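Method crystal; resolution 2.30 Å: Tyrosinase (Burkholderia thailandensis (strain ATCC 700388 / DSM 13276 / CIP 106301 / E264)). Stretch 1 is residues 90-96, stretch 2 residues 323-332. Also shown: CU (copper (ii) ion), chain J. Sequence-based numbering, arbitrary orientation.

Stretch 1 90-96: FPTWHRM
Stretch 2 (323-332) VDRMFWVWQK

R95 organises this contact between two helices distant in sequence. Its CA-to-CB bond points sideways, but the side chain, extended through chi1 and chi2 (both t) and turned at chi3 (m, -78°; chi4 175°), ends among D324, F327, W328 and Q331, a knob in a hole. R95 NE donates to OD1 of D324 at 2.8 Å, a hydrogen bond within a salt bridge; the CA-to-CB bond of D324 points toward the other helix, with chi1 t and chi2 55°. Farther along, R95 NH1 and NH2 both donate to OE1 of Q331, at 2.9 and 3.0 Å, with Q331 set at chi1 m, chi2 t and chi3 -86°. Acceptors about two turns apart thus meet the edge of a single guanidinium, while F327 covers one of its faces.

That face lies flat on the F327 ring, centres 4.0 Å apart and planes at 15°, with R95 NH2 3.2 Å from F327 CD2. The ring, at chi1 t and chi2 19°, is used on both sides: over its opposite face, P91 CB stands 3.8 Å from the ring centroid, a CH-pi contact, and 3.5 Å from F327 CE2. P91 and R95, one turn apart, thereby clasp one aromatic ring.

Two waters extend the role of D324. One donates to P91 O (2.6 Å) and D324 OD1 (2.9 Å); the other donates to R95 O (2.8 Å) and D324 OD2 (3.0 Å), tying the carboxylate to the opposing backbone.

Both stretches, 90-96 and 323-332, are regular helix with i to i+4 hydrogen bonds. Their axes approach to 10.0 Å and their directions differ by 126°, with CA atoms of R95 and D324 5.9 Å apart and those of P91 and F327 6.9 Å. A lighter apolar contact brings F90 CE2 (chi1 t, chi2 87°) to 4.2 Å from V323 CG1. H94 (chi1 m, chi2 77°) instead binds copper through NE2 at 2.2 Å.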

# COMPACT_ATOMS: atom_id res chain seq x y z
N PHE A 90 -13.43 -27.53 7.46
CA PHE A 90 -13.44 -28.27 6.18
C PHE A 90 -14.71 -29.15 6.06
O PHE A 90 -15.41 -29.11 5.05
CB PHE A 90 -12.13 -29.03 5.97
CG PHE A 90 -12.23 -30.10 4.91
CD1 PHE A 90 -12.01 -29.79 3.58
CD2 PHE A 90 -12.63 -31.38 5.22
CE1 PHE A 90 -12.15 -30.76 2.59
CE2 PHE A 90 -12.75 -32.35 4.24
CZ PHE A 90 -12.51 -32.04 2.93
N PRO A 91 -14.99 -29.99 7.03
CA PRO A 91 -16.11 -30.93 6.88
C PRO A 91 -17.49 -30.27 6.82
O PRO A 91 -18.34 -30.67 6.02
CB PRO A 91 -16.03 -31.78 8.16
CG PRO A 91 -14.57 -31.76 8.51
CD PRO A 91 -14.16 -30.34 8.18
N THR A 92 -17.71 -29.31 7.71
CA THR A 92 -18.99 -28.68 7.86
C THR A 92 -19.25 -27.71 6.71
O THR A 92 -20.37 -27.52 6.30
CB THR A 92 -19.06 -27.93 9.20
OG1 THR A 92 -17.90 -27.11 9.40
CG2 THR A 92 -19.18 -28.89 10.34
N TRP A 93 -18.21 -27.03 6.25
CA TRP A 93 -18.39 -26.11 5.14
C TRP A 93 -18.82 -26.90 3.92
O TRP A 93 -19.76 -26.47 3.24
CB TRP A 93 -17.16 -25.27 4.84
CG TRP A 93 -17.43 -24.23 3.80
CD1 TRP A 93 -17.91 -22.97 4.02
CD2 TRP A 93 -17.34 -24.40 2.37
NE1 TRP A 93 -18.07 -22.33 2.83
CE2 TRP A 93 -17.76 -23.18 1.80
CE3 TRP A 93 -16.95 -25.44 1.53
CZ2 TRP A 93 -17.80 -22.98 0.42
CZ3 TRP A 93 -17.00 -25.25 0.17
CH2 TRP A 93 -17.41 -24.02 -0.37
N HIS A 94 -18.11 -28.00 3.65
CA HIS A 94 -18.43 -28.78 2.45
C HIS A 94 -19.78 -29.46 2.64
O HIS A 94 -20.46 -29.66 1.67
CB HIS A 94 -17.35 -29.78 2.08
CG HIS A 94 -16.15 -29.10 1.57
ND1 HIS A 94 -15.28 -28.51 2.40
CD2 HIS A 94 -15.71 -28.86 0.31
CE1 HIS A 94 -14.34 -27.91 1.69
NE2 HIS A 94 -14.56 -28.14 0.40
N ARG A 95 -20.17 -29.77 3.88
CA ARG A 95 -21.50 -30.34 4.12
C ARG A 95 -22.56 -29.37 3.60
O ARG A 95 -23.49 -29.79 2.92
CB ARG A 95 -21.72 -30.63 5.61
CG ARG A 95 -23.13 -31.09 6.00
CD ARG A 95 -23.14 -31.74 7.37
NE ARG A 95 -22.63 -33.11 7.30
CZ ARG A 95 -22.41 -33.91 8.34
NH1 ARG A 95 -22.72 -33.51 9.56
NH2 ARG A 95 -21.95 -35.13 8.11
N MET A 96 -22.41 -28.10 3.94
CA MET A 96 -23.38 -27.14 3.55
C MET A 96 -23.29 -26.88 2.04
O MET A 96 -24.33 -26.67 1.36
CB MET A 96 -23.20 -25.84 4.33
CG MET A 96 -23.61 -25.97 5.78
SD MET A 96 -25.25 -26.71 5.98
CE MET A 96 -26.18 -25.59 4.92
N VAL A 323 -17.53 -37.72 0.77
CA VAL A 323 -16.73 -37.26 1.87
C VAL A 323 -17.66 -36.92 3.04
O VAL A 323 -17.31 -37.08 4.22
CB VAL A 323 -15.89 -36.04 1.42
CG1 VAL A 323 -15.17 -35.37 2.58
CG2 VAL A 323 -14.89 -36.46 0.36
N ASP A 324 -18.85 -36.43 2.71
CA ASP A 324 -19.82 -36.03 3.73
C ASP A 324 -20.38 -37.27 4.38
O ASP A 324 -20.62 -37.29 5.57
CB ASP A 324 -20.95 -35.23 3.11
CG ASP A 324 -21.80 -34.53 4.14
OD1 ASP A 324 -21.21 -33.77 4.95
OD2 ASP A 324 -23.06 -34.72 4.11
N ARG A 325 -20.58 -38.32 3.59
CA ARG A 325 -21.03 -39.59 4.13
C ARG A 325 -19.99 -40.17 5.11
O ARG A 325 -20.35 -40.71 6.18
CB ARG A 325 -21.28 -40.56 2.98
CG ARG A 325 -21.90 -41.88 3.38
CD ARG A 325 -22.00 -42.80 2.17
NE ARG A 325 -20.71 -43.25 1.66
CZ ARG A 325 -20.06 -44.32 2.09
NH1 ARG A 325 -20.61 -45.06 3.03
NH2 ARG A 325 -18.87 -44.65 1.58
N MET A 326 -18.72 -40.04 4.76
CA MET A 326 -17.63 -40.51 5.66
C MET A 326 -17.64 -39.68 6.95
O MET A 326 -17.50 -40.21 8.03
CB MET A 326 -16.27 -40.42 4.96
CG MET A 326 -16.09 -41.39 3.80
SD MET A 326 -15.80 -43.09 4.37
CE MET A 326 -17.44 -43.75 4.36
N PHE A 327 -17.82 -38.39 6.82
CA PHE A 327 -17.98 -37.52 7.99
C PHE A 327 -19.14 -38.03 8.85
O PHE A 327 -19.03 -38.09 10.07
CB PHE A 327 -18.17 -36.08 7.51
CG PHE A 327 -18.43 -35.05 8.57
CD1 PHE A 327 -18.12 -35.27 9.90
CD2 PHE A 327 -19.00 -33.85 8.22
CE1 PHE A 327 -18.36 -34.29 10.86
CE2 PHE A 327 -19.22 -32.85 9.17
CZ PHE A 327 -18.87 -33.07 10.49
N TRP A 328 -20.24 -38.44 8.23
CA TRP A 328 -21.44 -38.88 8.96
C TRP A 328 -21.19 -40.26 9.61
O TRP A 328 -21.61 -40.49 10.75
CB TRP A 328 -22.66 -38.89 8.03
CG TRP A 328 -23.92 -39.38 8.68
CD1 TRP A 328 -24.60 -40.53 8.39
CD2 TRP A 328 -24.63 -38.76 9.77
NE1 TRP A 328 -25.67 -40.66 9.22
CE2 TRP A 328 -25.73 -39.59 10.07
CE3 TRP A 328 -24.44 -37.61 10.53
CZ2 TRP A 328 -26.65 -39.29 11.07
CZ3 TRP A 328 -25.35 -37.31 11.52
CH2 TRP A 328 -26.44 -38.13 11.77
N VAL A 329 -20.50 -41.14 8.90
CA VAL A 329 -20.10 -42.42 9.46
C VAL A 329 -19.19 -42.23 10.68
O VAL A 329 -19.35 -42.93 11.63
CB VAL A 329 -19.40 -43.32 8.44
CG1 VAL A 329 -18.74 -44.51 9.12
CG2 VAL A 329 -20.36 -43.80 7.37
N TRP A 330 -18.26 -41.28 10.64
CA TRP A 330 -17.37 -41.05 11.72
C TRP A 330 -18.18 -40.52 12.90
O TRP A 330 -17.89 -40.87 14.04
CB TRP A 330 -16.24 -40.07 11.34
CG TRP A 330 -15.37 -39.65 12.49
CD1 TRP A 330 -14.24 -40.28 12.93
CD2 TRP A 330 -15.58 -38.54 13.37
NE1 TRP A 330 -13.73 -39.62 14.01
CE2 TRP A 330 -14.52 -38.54 14.30
CE3 TRP A 330 -16.57 -37.56 13.49
CZ2 TRP A 330 -14.44 -37.61 15.33
CZ3 TRP A 330 -16.47 -36.61 14.48
CH2 TRP A 330 -15.43 -36.66 15.41
N GLN A 331 -19.15 -39.66 12.61
CA GLN A 331 -20.02 -39.08 13.68
C GLN A 331 -20.75 -40.22 14.36
O GLN A 331 -20.75 -40.27 15.56
CB GLN A 331 -21.03 -38.08 13.14
CG GLN A 331 -20.41 -36.73 12.83
CD GLN A 331 -21.38 -35.75 12.21
OE1 GLN A 331 -21.58 -35.74 10.99
NE2 GLN A 331 -21.95 -34.88 13.03
N LYS A 332 -21.23 -41.19 13.58
CA LYS A 332 -22.01 -42.34 14.12
C LYS A 332 -21.11 -43.29 14.92
O LYS A 332 -21.45 -43.66 16.03
CB LYS A 332 -22.67 -43.15 13.00
CG LYS A 332 -23.80 -42.46 12.24
CD LYS A 332 -25.06 -43.32 12.05
CE LYS A 332 -24.98 -44.42 11.00
NZ LYS A 332 -24.11 -44.06 9.84
CU CU J . -13.12 -27.50 -1.08
O HOH W 1 -18.56 -32.72 4.36
O HOH W 2 -24.33 -32.44 2.55